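Side-chain contacts in branched-chain alpha-ketoacid decarboxylase (Lactococcus lactis, PDB 2VBF), which probably decarboxylates branched-chain and aromatic alpha-keto acids to aldehydes, using thiamine diphosphate and magnesium: residues L457-L462 with S504-T509; A433-Q438 with L470-F475; L464-K469 with D515-K520; A89-T94 with L100-G105; D56-I59 with D63-W66. All blocks are in the same frame, centred on the assembly; numbering follows the deposited sequence. Where two conformers were deposited one is given.

Interaction 1 of 5, residues L457-L462 with S504-T509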
# COMPACT_ATOMS: atom_id res chain seq x y z
N LEU A 457 9.24 -3.81 3.79
CA LEU A 457 8.00 -3.26 3.23
C LEU A 457 7.63 -3.82 1.85
O LEU A 457 6.45 -3.83 1.49
CB LEU A 457 8.04 -1.73 3.11
CG LEU A 457 7.96 -0.94 4.43
CD1 LEU A 457 9.36 -0.70 4.97
CD2 LEU A 457 7.20 0.38 4.27
N THR A 458 8.63 -4.26 1.08
CA THR A 458 8.43 -4.59 -0.35
C THR A 458 9.11 -5.89 -0.83
O THR A 458 9.18 -6.16 -2.03
CB THR A 458 8.92 -3.42 -1.26
OG1 THR A 458 10.31 -3.18 -1.02
CG2 THR A 458 8.11 -2.12 -1.04
N VAL A 459 9.51 -6.73 0.13
CA VAL A 459 10.25 -7.97 -0.13
C VAL A 459 9.61 -8.92 -1.15
O VAL A 459 10.32 -9.64 -1.84
CB VAL A 459 10.50 -8.74 1.21
CG1 VAL A 459 9.20 -9.30 1.74
CG2 VAL A 459 11.54 -9.85 1.02
N GLN A 460 8.28 -8.91 -1.27
CA GLN A 460 7.59 -9.91 -2.09
C GLN A 460 7.91 -9.84 -3.58
O GLN A 460 7.64 -10.82 -4.30
CB GLN A 460 6.08 -9.95 -1.85
CG GLN A 460 5.37 -8.61 -1.93
CD GLN A 460 5.31 -7.93 -0.59
OE1 GLN A 460 6.15 -7.07 -0.26
NE2 GLN A 460 4.36 -8.34 0.23
N GLU A 461 8.50 -8.74 -4.06
CA GLU A 461 8.88 -8.68 -5.49
C GLU A 461 10.14 -9.50 -5.81
O GLU A 461 10.57 -9.59 -6.96
CB GLU A 461 9.04 -7.25 -6.00
CG GLU A 461 7.77 -6.39 -5.90
CD GLU A 461 6.49 -7.09 -6.30
OE1 GLU A 461 6.45 -7.65 -7.42
OE2 GLU A 461 5.51 -7.10 -5.50
N LEU A 462 10.74 -10.10 -4.78
CA LEU A 462 11.77 -11.13 -5.00
C LEU A 462 11.26 -12.21 -5.98
O LEU A 462 12.00 -12.65 -6.85
CB LEU A 462 12.17 -11.74 -3.64
CG LEU A 462 13.48 -12.48 -3.42
CD1 LEU A 462 14.63 -11.93 -4.23
CD2 LEU A 462 13.80 -12.46 -1.92
N SER A 504 19.75 -13.38 3.92
CA SER A 504 20.48 -14.10 2.87
C SER A 504 19.73 -15.33 2.34
O SER A 504 19.99 -15.80 1.22
CB SER A 504 21.88 -14.49 3.37
OG SER A 504 21.81 -15.57 4.29
N LYS A 505 18.78 -15.84 3.12
CA LYS A 505 18.01 -17.02 2.76
C LYS A 505 16.70 -16.72 2.03
O LYS A 505 15.99 -17.63 1.62
CB LYS A 505 17.72 -17.84 4.03
CG LYS A 505 18.96 -18.25 4.82
CD LYS A 505 20.01 -18.97 3.99
CE LYS A 505 21.23 -19.31 4.84
NZ LYS A 505 22.27 -20.05 4.06
N LEU A 506 16.39 -15.43 1.83
CA LEU A 506 15.16 -15.07 1.13
C LEU A 506 15.04 -15.64 -0.30
O LEU A 506 14.01 -16.23 -0.64
CB LEU A 506 14.95 -13.54 1.16
CG LEU A 506 14.53 -13.00 2.54
CD1 LEU A 506 14.73 -11.48 2.61
CD2 LEU A 506 13.07 -13.39 2.88
N PRO A 507 16.06 -15.44 -1.16
CA PRO A 507 15.90 -15.97 -2.52
C PRO A 507 15.57 -17.46 -2.57
O PRO A 507 14.67 -17.86 -3.30
CB PRO A 507 17.25 -15.65 -3.18
CG PRO A 507 17.78 -14.45 -2.39
CD PRO A 507 17.34 -14.73 -0.98
N GLU A 508 16.26 -18.28 -1.78
CA GLU A 508 15.98 -19.72 -1.74
C GLU A 508 14.52 -19.98 -1.33
O GLU A 508 13.82 -20.78 -1.95
CB GLU A 508 16.91 -20.41 -0.74
CG GLU A 508 16.69 -21.90 -0.60
CD GLU A 508 17.60 -22.52 0.46
OE1 GLU A 508 17.70 -21.96 1.57
OE2 GLU A 508 18.20 -23.58 0.17
N THR A 509 14.08 -19.29 -0.28
CA THR A 509 12.74 -19.47 0.24
C THR A 509 11.67 -19.02 -0.77
O THR A 509 10.59 -19.60 -0.83
CB THR A 509 12.58 -18.76 1.59
OG1 THR A 509 13.44 -19.39 2.55
CG2 THR A 509 11.15 -18.80 2.10
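Leu462 meets the pyrrolidine ring of Pro507, which is puckered, at its nitrogen end; no aromatic ring, amide or carboxylate joins in across the segments. Methyl CD2 of Leu462 lies 3.8 Å from Pro507 N and 4.3 Å from Pro507 CD. The far end of the ring, CB and CG, packs on Val517 and Ser519 of strand 517-522. The indole of Trp544 borders the two segments and touches Leu462, Leu506 and Pro507. The closest approach is Leu462 CD2 to Leu506 CB, 3.5 Å, which is tight for two carbons. Leu462 carries CG anti to the backbone N (chi1 -160°), and its CD2 reaches the first residues of helix 506-509. The two leucine side chains cross at about a right angle. Val459 CG2 meets the CD1 methyl of Leu506 at 3.9 Å.

The setting is the C-terminal thiamine diphosphate-binding domain, built on a parallel six-stranded sheet. Residues 457-462 lead from helix 452-458 into helix 462-467, and the short helix 506-509 comes before 517-522, an edge strand of the sheet within this chain. Leu462 N is bonded to Val459 O at 3.0 Å, and both side chains point toward the 504-509 segment. The Val459 side chain is about 12 Å from a bound thiamine diphosphate, and Leu457 touches the cofactor. The dimer partner is close as well: Leu506 packs on Thr509 of the second subunit, and Gln460 NE2 donates to Gln460 OE1 of that subunit.

Interaction 2 of 5, residues A433-Q438 with L470-F475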
# COMPACT_ATOMS: atom_id res chain seq x y z
N ALA A 433 11.51 -0.54 -7.45
CA ALA A 433 11.99 0.49 -8.38
C ALA A 433 13.29 0.07 -9.09
O ALA A 433 13.43 0.25 -10.31
CB ALA A 433 12.18 1.83 -7.65
N ALA A 434 14.23 -0.51 -8.34
CA ALA A 434 15.46 -1.02 -8.93
C ALA A 434 15.19 -2.09 -9.98
O ALA A 434 15.85 -2.13 -11.02
CB ALA A 434 16.39 -1.56 -7.85
N LEU A 435 14.23 -2.97 -9.69
CA LEU A 435 13.86 -4.03 -10.63
C LEU A 435 13.23 -3.43 -11.88
O LEU A 435 13.54 -3.85 -12.99
CB LEU A 435 12.88 -5.02 -10.01
CG LEU A 435 13.38 -5.77 -8.77
CD1 LEU A 435 12.33 -6.77 -8.29
CD2 LEU A 435 14.70 -6.48 -9.02
N GLY A 436 12.35 -2.45 -11.70
CA GLY A 436 11.72 -1.78 -12.84
C GLY A 436 12.72 -1.09 -13.76
O GLY A 436 12.67 -1.22 -14.98
N SER A 437 13.64 -0.36 -13.15
CA SER A 437 14.71 0.32 -13.87
C SER A 437 15.62 -0.70 -14.57
O SER A 437 16.02 -0.50 -15.72
CB SER A 437 15.51 1.20 -12.92
OG SER A 437 16.52 1.91 -13.60
N GLN A 438 15.93 -1.81 -13.90
CA GLN A 438 16.75 -2.88 -14.49
C GLN A 438 16.10 -3.50 -15.72
O GLN A 438 16.80 -3.83 -16.69
CB GLN A 438 17.06 -3.96 -13.46
CG GLN A 438 17.95 -5.09 -13.96
CD GLN A 438 19.33 -4.63 -14.39
OE1 GLN A 438 20.28 -4.68 -13.60
NE2 GLN A 438 19.45 -4.18 -15.64
N LEU A 470 16.20 -11.46 -13.72
CA LEU A 470 16.92 -10.21 -13.62
C LEU A 470 18.22 -10.47 -12.88
O LEU A 470 18.25 -11.29 -11.96
CB LEU A 470 16.08 -9.17 -12.89
CG LEU A 470 14.69 -8.91 -13.47
CD1 LEU A 470 13.97 -7.84 -12.66
CD2 LEU A 470 14.77 -8.54 -14.93
N ASN A 471 19.27 -9.74 -13.26
CA ASN A 471 20.59 -9.96 -12.70
C ASN A 471 21.18 -8.78 -11.93
O ASN A 471 22.37 -8.51 -12.04
CB ASN A 471 21.54 -10.37 -13.82
CG ASN A 471 21.14 -11.66 -14.45
OD1 ASN A 471 20.79 -12.61 -13.75
ND2 ASN A 471 21.22 -11.72 -15.78
N PRO A 472 20.37 -8.08 -11.11
CA PRO A 472 20.95 -6.98 -10.36
C PRO A 472 21.85 -7.49 -9.24
O PRO A 472 21.80 -8.67 -8.91
CB PRO A 472 19.72 -6.29 -9.78
CG PRO A 472 18.82 -7.40 -9.51
CD PRO A 472 18.95 -8.27 -10.75
N ILE A 473 22.63 -6.59 -8.65
CA ILE A 473 23.43 -6.88 -7.48
C ILE A 473 22.78 -6.14 -6.31
O ILE A 473 22.75 -4.90 -6.29
CB ILE A 473 24.89 -6.44 -7.65
CG1 ILE A 473 25.51 -7.09 -8.91
CG2 ILE A 473 25.71 -6.74 -6.37
CD1 ILE A 473 26.84 -6.49 -9.32
N CYS A 474 22.22 -6.89 -5.37
CA CYS A 474 21.43 -6.33 -4.28
C CYS A 474 22.19 -6.48 -2.98
O CYS A 474 22.60 -7.58 -2.62
CB CYS A 474 20.10 -7.06 -4.18
SG CYS A 474 19.12 -6.96 -5.67
N PHE A 475 22.37 -5.35 -2.29
CA PHE A 475 23.02 -5.29 -0.98
C PHE A 475 21.98 -4.92 0.07
O PHE A 475 21.38 -3.85 -0.00
CB PHE A 475 24.13 -4.24 -0.95
CG PHE A 475 25.28 -4.55 -1.86
CD1 PHE A 475 26.31 -5.39 -1.44
CD2 PHE A 475 25.34 -3.99 -3.12
CE1 PHE A 475 27.37 -5.66 -2.28
CE2 PHE A 475 26.40 -4.27 -3.97
CZ PHE A 475 27.42 -5.10 -3.55
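Leu435 on helix 430-440 packs against Leu470 and Pro472 in the loop that leads into strand 473-478. This joins a helix to the approach of a strand in the parallel alpha/beta C-terminal domain, away from the cofactor. The denser part is apolar. Leu470 CD1 touches two carbons of Leu435, CB and CD2, each at 4.0 Å. The same CD2 methyl of Leu435 reaches Pro472 CG at 4.2 Å. Leu435 has CG anti to its carbonyl carbon (chi1 -60°), and from there CD2 reaches Leu470 and Pro472. Leu464 of helix 462-467 touches both leucines.

The other part is looser and more polar. Gln438 bends at chi2 (62°), and its OE1 stands 4.0 Å from Pro472 CA. This is plain packing. Towards solvent the contact thins out, since Leu470 and Asn471 are only partly buried.

The Gln438 amide is satisfied beside this contact: OE1 accepts from His446 N, and NE2 donates to Ser444 O. With both ends held, the amide is probably fixed in rotation, and its oxygen can lie against the proline carbons without a polar partner there.

Interaction 3 of 5, residues L464-K469 with D515-K520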
# COMPACT_ATOMS: atom_id res chain seq x y z
N LEU A 464 9.10 -11.94 -8.54
CA LEU A 464 9.22 -11.36 -9.86
C LEU A 464 10.66 -11.37 -10.37
O LEU A 464 10.92 -11.70 -11.52
CB LEU A 464 8.67 -9.93 -9.83
CG LEU A 464 8.75 -9.08 -11.10
CD1 LEU A 464 7.71 -7.94 -11.04
CD2 LEU A 464 10.14 -8.52 -11.34
N SER A 465 11.61 -10.98 -9.51
CA SER A 465 13.00 -10.88 -9.94
C SER A 465 13.52 -12.25 -10.42
O SER A 465 14.30 -12.32 -11.36
CB SER A 465 13.90 -10.30 -8.83
OG SER A 465 14.13 -11.21 -7.77
N ILE A 466 13.05 -13.30 -9.77
CA ILE A 466 13.45 -14.67 -10.07
C ILE A 466 12.80 -15.12 -11.37
O ILE A 466 13.49 -15.60 -12.29
CB ILE A 466 13.07 -15.62 -8.90
CG1 ILE A 466 13.91 -15.27 -7.66
CG2 ILE A 466 13.27 -17.08 -9.28
CD1 ILE A 466 13.38 -15.83 -6.35
N ARG A 467 11.49 -14.93 -11.47
CA ARG A 467 10.74 -15.28 -12.67
C ARG A 467 11.28 -14.58 -13.92
O ARG A 467 11.42 -15.21 -14.97
CB ARG A 467 9.25 -14.96 -12.52
CG ARG A 467 8.41 -15.35 -13.74
CD ARG A 467 6.98 -14.84 -13.61
NE ARG A 467 6.98 -13.38 -13.65
CZ ARG A 467 6.20 -12.57 -12.94
NH1 ARG A 467 5.30 -13.05 -12.08
NH2 ARG A 467 6.34 -11.26 -13.08
N GLU A 468 11.55 -13.28 -13.81
CA GLU A 468 12.03 -12.48 -14.94
C GLU A 468 13.53 -12.63 -15.23
O GLU A 468 14.04 -12.07 -16.21
CB GLU A 468 11.70 -11.00 -14.71
CG GLU A 468 10.23 -10.72 -14.50
CD GLU A 468 9.38 -11.10 -15.69
OE1 GLU A 468 9.87 -10.95 -16.83
OE2 GLU A 468 8.23 -11.56 -15.50
N LYS A 469 14.23 -13.38 -14.38
CA LYS A 469 15.65 -13.67 -14.54
C LYS A 469 16.51 -12.40 -14.61
O LYS A 469 17.43 -12.28 -15.41
CB LYS A 469 15.88 -14.58 -15.76
CG LYS A 469 15.20 -15.92 -15.60
CD LYS A 469 15.47 -16.84 -16.77
CE LYS A 469 14.68 -18.12 -16.62
NZ LYS A 469 13.22 -17.86 -16.70
N ASP A 515 21.75 -21.37 -9.60
CA ASP A 515 22.08 -20.93 -10.96
C ASP A 515 21.36 -19.64 -11.37
O ASP A 515 21.56 -19.13 -12.47
CB ASP A 515 21.80 -22.04 -11.98
CG ASP A 515 20.33 -22.39 -12.09
OD1 ASP A 515 19.72 -22.72 -11.06
OD2 ASP A 515 19.79 -22.35 -13.22
N ARG A 516 20.51 -19.11 -10.48
CA ARG A 516 19.77 -17.87 -10.74
C ARG A 516 20.23 -16.77 -9.78
O ARG A 516 20.62 -15.67 -10.21
CB ARG A 516 18.26 -18.13 -10.58
CG ARG A 516 17.35 -16.89 -10.65
CD ARG A 516 16.88 -16.58 -12.06
NE ARG A 516 18.01 -16.44 -12.99
CZ ARG A 516 18.72 -15.34 -13.20
NH1 ARG A 516 18.47 -14.21 -12.55
NH2 ARG A 516 19.72 -15.37 -14.07
N VAL A 517 20.18 -17.06 -8.49
CA VAL A 517 20.61 -16.12 -7.45
C VAL A 517 21.74 -16.69 -6.62
O VAL A 517 21.65 -17.83 -6.13
CB VAL A 517 19.45 -15.77 -6.49
CG1 VAL A 517 19.88 -14.65 -5.54
CG2 VAL A 517 18.21 -15.39 -7.28
N VAL A 518 22.79 -15.90 -6.45
CA VAL A 518 23.88 -16.20 -5.52
C VAL A 518 23.71 -15.35 -4.26
O VAL A 518 23.72 -14.11 -4.31
CB VAL A 518 25.25 -15.89 -6.14
CG1 VAL A 518 26.36 -16.22 -5.16
CG2 VAL A 518 25.42 -16.67 -7.45
N SER A 519 23.56 -16.03 -3.12
CA SER A 519 23.36 -15.36 -1.84
C SER A 519 24.58 -15.44 -0.94
O SER A 519 25.26 -16.48 -0.89
CB SER A 519 22.13 -15.93 -1.14
OG SER A 519 20.98 -15.77 -1.97
N LYS A 520 24.85 -14.35 -0.21
CA LYS A 520 26.05 -14.18 0.59
C LYS A 520 25.75 -13.46 1.89
O LYS A 520 24.84 -12.64 1.94
CB LYS A 520 27.08 -13.33 -0.16
CG LYS A 520 27.48 -13.80 -1.53
CD LYS A 520 28.37 -15.01 -1.46
CE LYS A 520 28.97 -15.32 -2.82
NZ LYS A 520 29.88 -16.50 -2.75
O HOH W 1 16.68 -13.59 -10.26
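Bends at chi2 (90°) and chi3 (-55°) fold Arg516 back over the end of helix 462-467 and lay its guanidinium on Lys469. Lys469 CA sits 3.4 Å above the guanidinium plane, offset toward the rim. Arg516 NH1 is 3.4 Å from Lys469 C, and Arg516 CD is 3.5 Å from Ile466 O. The two long side chains cross at about a right angle, with Lys469 CG 3.9 Å from Arg516 NE. Next to this, Ile466 CG1 meets Val517 CG2 at 4.3 Å.

Lys469, the first residue to leave helical angles, has positive phi (58°) in a Schellman motif. Packing of Arg516 and Val517 on this end joins the helix to strand 517-522, an edge strand of the C-terminal domain sheet within this chain. A water in the guanidinium plane accepts from Arg516 NH1 at 3.0 Å and donates to Ser465 O at 2.9 Å. Arg516 NH2 donates to Asn471 OD1. Replacing Arg516 by an alanine would probably leave this water and Asn471 OD1 without their donor and uncover the backbone of Lys469.

Lys469 NZ turns away and stays 6.2 Å from Arg516 NE, so the like charges do not meet. The carbonyl-rich helix end probably favours the positive guanidinium beside it. The water links the guanidinium by hydrogen bonds to Ser465 O, a backbone oxygen which the arginine does not bond directly.

Interaction 4 of 5, residues A89-T94 with L100-G105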
# COMPACT_ATOMS: atom_id res chain seq x y z
N ALA A 89 6.31 5.07 -18.39
CA ALA A 89 5.92 3.78 -17.81
C ALA A 89 4.41 3.64 -17.69
O ALA A 89 3.68 4.62 -17.74
CB ALA A 89 6.56 3.61 -16.45
N ALA A 90 3.96 2.40 -17.52
CA ALA A 90 2.56 2.10 -17.25
C ALA A 90 2.39 0.91 -16.30
O ALA A 90 3.16 -0.06 -16.32
CB ALA A 90 1.79 1.85 -18.56
N PHE A 91 1.38 1.02 -15.44
CA PHE A 91 0.94 -0.14 -14.66
C PHE A 91 -0.59 -0.19 -14.61
O PHE A 91 -1.26 0.81 -14.84
CB PHE A 91 1.60 -0.21 -13.28
CG PHE A 91 1.11 0.82 -12.29
CD1 PHE A 91 0.22 0.46 -11.28
CD2 PHE A 91 1.59 2.12 -12.31
CE1 PHE A 91 -0.23 1.39 -10.36
CE2 PHE A 91 1.16 3.06 -11.39
CZ PHE A 91 0.25 2.69 -10.41
N LEU A 92 -1.10 -1.39 -14.36
CA LEU A 92 -2.51 -1.72 -14.43
C LEU A 92 -2.99 -2.22 -13.07
O LEU A 92 -2.39 -3.15 -12.51
CB LEU A 92 -2.72 -2.82 -15.47
CG LEU A 92 -4.13 -3.39 -15.64
CD1 LEU A 92 -5.14 -2.34 -16.10
CD2 LEU A 92 -4.11 -4.62 -16.60
N THR A 93 -4.09 -1.66 -12.58
CA THR A 93 -4.68 -2.12 -11.32
C THR A 93 -6.16 -2.35 -11.51
O THR A 93 -6.71 -2.05 -12.58
CB THR A 93 -4.46 -1.10 -10.19
OG1 THR A 93 -5.08 0.14 -10.54
CG2 THR A 93 -2.97 -0.88 -9.95
N THR A 94 -6.81 -2.87 -10.48
CA THR A 94 -8.25 -3.03 -10.46
C THR A 94 -8.88 -1.93 -9.58
O THR A 94 -8.27 -1.44 -8.63
CB THR A 94 -8.61 -4.45 -10.02
OG1 THR A 94 -9.96 -4.76 -10.43
CG2 THR A 94 -8.41 -4.60 -8.53
N LEU A 100 -6.16 2.12 -4.91
CA LEU A 100 -5.84 2.71 -3.60
C LEU A 100 -4.59 2.11 -2.96
O LEU A 100 -3.89 2.79 -2.23
CB LEU A 100 -7.04 2.66 -2.64
CG LEU A 100 -8.22 3.56 -3.04
CD1 LEU A 100 -9.29 3.50 -1.97
CD2 LEU A 100 -7.79 5.01 -3.30
N SER A 101 -4.30 0.85 -3.25
CA SER A 101 -3.04 0.24 -2.77
C SER A 101 -1.82 0.91 -3.43
O SER A 101 -0.75 0.99 -2.83
CB SER A 101 -3.03 -1.26 -3.03
OG SER A 101 -4.00 -1.97 -2.26
N ALA A 102 -2.00 1.39 -4.65
CA ALA A 102 -0.92 1.94 -5.46
C ALA A 102 -0.73 3.46 -5.28
O ALA A 102 0.26 4.03 -5.76
CB ALA A 102 -1.20 1.61 -6.96
N ILE A 103 -1.66 4.12 -4.58
CA ILE A 103 -1.72 5.60 -4.63
C ILE A 103 -0.48 6.27 -4.01
O ILE A 103 -0.06 7.33 -4.46
CB ILE A 103 -3.04 6.18 -4.06
CG1 ILE A 103 -3.25 7.63 -4.51
CG2 ILE A 103 -3.10 6.09 -2.53
CD1 ILE A 103 -4.66 8.12 -4.23
N ASN A 104 0.16 5.63 -3.04
CA ASN A 104 1.40 6.19 -2.49
C ASN A 104 2.54 6.19 -3.52
O ASN A 104 3.37 7.10 -3.53
CB ASN A 104 1.86 5.43 -1.26
CG ASN A 104 3.10 6.04 -0.64
OD1 ASN A 104 3.15 7.26 -0.41
ND2 ASN A 104 4.10 5.20 -0.36
N GLY A 105 2.61 5.14 -4.32
CA GLY A 105 3.57 5.08 -5.42
C GLY A 105 3.31 6.18 -6.43
O GLY A 105 4.23 6.86 -6.86
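Phe91 and Thr93 both point at Ala102, the one residue of 100-105 that meets strand 89-94. The contact lies in a beta-alpha-beta crossover, strand 89-94, helix 97-111, strand 116-122, of the N-terminal thiamine diphosphate-binding domain. The methyl CB of Ala102 sits at the edge of the Phe91 ring, near its plane. It is 3.5 Å from Phe91 CE1 and 3.9 Å from Phe91 CZ. Thr93 adds a lighter touch, its CG2 lying 4.3 Å from Ala102 CB. The small alanine thus lets the ring come edge-on to the helix.

The ring direction comes from chi1 of Phe91 (73°), which sets CG between the backbone N and the carbonyl carbon, a crowded position for an aromatic. Around it, Ser76 and Ala79 of helix 72-86 and Val116 and Glu118 of the next strand also touch Phe91. Thr93 is placed by its hydroxyl, as OG1 is hydrogen-bonded to Glu118 OE2. Its side chain is about 7 Å from a bound thiamine diphosphate. On the helix, Ser101 OG is bonded to Val97 O, and Val97 belongs to the cofactor pocket. The second subunit lies beyond: Leu100 packs on its Ala107, and Ser101 on its Asn104. The helix is kinked just after this contact, where Asn104 N and Gly105 N have no bond to the preceding turn.

Interaction 5 of 5, residues D56-I59 with D63-W66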
# COMPACT_ATOMS: atom_id res chain seq x y z
N ASP A 56 -5.83 -9.65 -21.44
CA ASP A 56 -5.70 -10.55 -22.59
C ASP A 56 -5.05 -9.80 -23.75
O ASP A 56 -4.22 -10.35 -24.46
CB ASP A 56 -7.06 -11.07 -23.05
CG ASP A 56 -7.68 -12.05 -22.07
OD1 ASP A 56 -6.95 -12.70 -21.29
OD2 ASP A 56 -8.92 -12.17 -22.10
N GLN A 57 -5.44 -8.54 -23.93
CA GLN A 57 -4.91 -7.72 -25.03
C GLN A 57 -3.44 -7.41 -24.85
O GLN A 57 -2.69 -7.38 -25.83
CB GLN A 57 -5.73 -6.42 -25.18
CG GLN A 57 -7.19 -6.69 -25.46
CD GLN A 57 -8.02 -5.43 -25.60
OE1 GLN A 57 -8.20 -4.69 -24.63
NE2 GLN A 57 -8.57 -5.20 -26.79
N ILE A 58 -3.03 -7.19 -23.61
CA ILE A 58 -1.62 -6.98 -23.29
C ILE A 58 -0.82 -8.24 -23.59
O ILE A 58 0.25 -8.16 -24.18
CB ILE A 58 -1.38 -6.60 -21.81
CG1 ILE A 58 -2.10 -5.29 -21.47
CG2 ILE A 58 0.12 -6.51 -21.54
CD1 ILE A 58 -2.03 -4.87 -19.99
N ILE A 59 -1.35 -9.39 -23.18
CA ILE A 59 -0.67 -10.67 -23.39
C ILE A 59 -0.49 -10.93 -24.89
O ILE A 59 0.56 -11.41 -25.32
CB ILE A 59 -1.43 -11.86 -22.74
CG1 ILE A 59 -1.44 -11.74 -21.21
CG2 ILE A 59 -0.81 -13.20 -23.17
CD1 ILE A 59 -0.08 -11.72 -20.56
N ASP A 63 4.82 -6.73 -28.91
CA ASP A 63 5.78 -5.66 -28.61
C ASP A 63 5.69 -5.17 -27.16
O ASP A 63 6.32 -4.16 -26.81
CB ASP A 63 5.54 -4.48 -29.56
CG ASP A 63 4.17 -3.84 -29.38
OD1 ASP A 63 3.33 -4.39 -28.64
OD2 ASP A 63 3.91 -2.79 -29.99
N MET A 64 4.95 -5.90 -26.34
CA MET A 64 4.63 -5.48 -24.97
C MET A 64 4.53 -6.72 -24.08
O MET A 64 3.87 -7.68 -24.46
CB MET A 64 3.29 -4.74 -24.94
CG MET A 64 2.97 -3.98 -23.66
SD MET A 64 3.78 -2.37 -23.57
CE MET A 64 2.95 -1.46 -24.87
N LYS A 65 5.15 -6.67 -22.90
CA LYS A 65 5.11 -7.79 -21.98
C LYS A 65 4.39 -7.41 -20.69
O LYS A 65 4.67 -6.36 -20.12
CB LYS A 65 6.54 -8.25 -21.65
CG LYS A 65 6.59 -9.61 -20.96
CD LYS A 65 7.99 -9.98 -20.51
CE LYS A 65 7.97 -11.23 -19.63
NZ LYS A 65 9.33 -11.78 -19.36
N TRP A 66 3.47 -8.26 -20.24
CA TRP A 66 2.91 -8.17 -18.90
C TRP A 66 3.94 -8.69 -17.90
O TRP A 66 4.45 -9.81 -18.03
CB TRP A 66 1.63 -8.99 -18.79
CG TRP A 66 1.06 -9.05 -17.40
CD1 TRP A 66 1.02 -10.14 -16.59
CD2 TRP A 66 0.48 -7.97 -16.67
NE1 TRP A 66 0.42 -9.80 -15.39
CE2 TRP A 66 0.10 -8.47 -15.42
CE3 TRP A 66 0.25 -6.63 -16.96
CZ2 TRP A 66 -0.53 -7.67 -14.46
CZ3 TRP A 66 -0.35 -5.83 -16.01
CH2 TRP A 66 -0.75 -6.36 -14.78
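Trp66 packs on Ile58 and Ile59, and Met64 on Ile58, across the second half of a beta-alpha-beta unit, strand 42-45, helix 52-60, strand 65-68. The unit belongs to the N-terminal thiamine diphosphate-binding domain. Strand 65-68 is an edge strand of its parallel sheet within the chain.

Met64 is the first to make contact. Its CG lies 4.4 Å from Ile58 CG2, and the rest of the side chain leads away. Two conformers were deposited for this residue, so the pair is best read as loose packing. Lys65 follows with its side chain turned away from the helix. Its NZ forms a salt bridge with Glu468 OE1 in the C-terminal domain.

Trp66 carries the main contact. Its CG is anti to the backbone N (chi1 174°), and its CB is met by both isoleucines. Ile58 CG2 is 4.0 Å from Trp66 CB and also 4.0 Å from Trp66 N. Ile59 begins by pointing away, but a bend at chi2 (-60°) swings its end back towards the strand. The indole crosses both isoleucines obliquely. Trp66 also touches Ile43 of the adjacent strand 42-45 and Leu92 of strand 89-94 beyond it. On the dimer side, Trp66 packs on Tyr495 and Ile59 on Ser494, both of the second subunit. Ile58 CD1 reaches the indole at CE3 of Trp66, 4.2 Å away, while Ile59 CD1 stops 3.7 Å from Trp66 CB.

Overall arrangement
From the N terminus, interaction 5 closes a short loop between helix 52-60 and strand 65-68. Interaction 4 follows in series and closes strand 89-94 onto helix 97-111. Both serve one parallel sheet and touch through Leu92. In the C-terminal domain, interaction 2 closes the run from 433-438 to 470-475, interaction 1 that from 457-462 to 504-509, and interaction 3 that from 464-469 to 515-520. All three cross. Interactions 2 and 3 set helices against a second parallel sheet or its approaches; interaction 1 packs two helical parts beside it. Lys65 of interaction 5 pairs with Glu468 of interaction 3, one link between the domains. All but interaction 2 touch the second subunit.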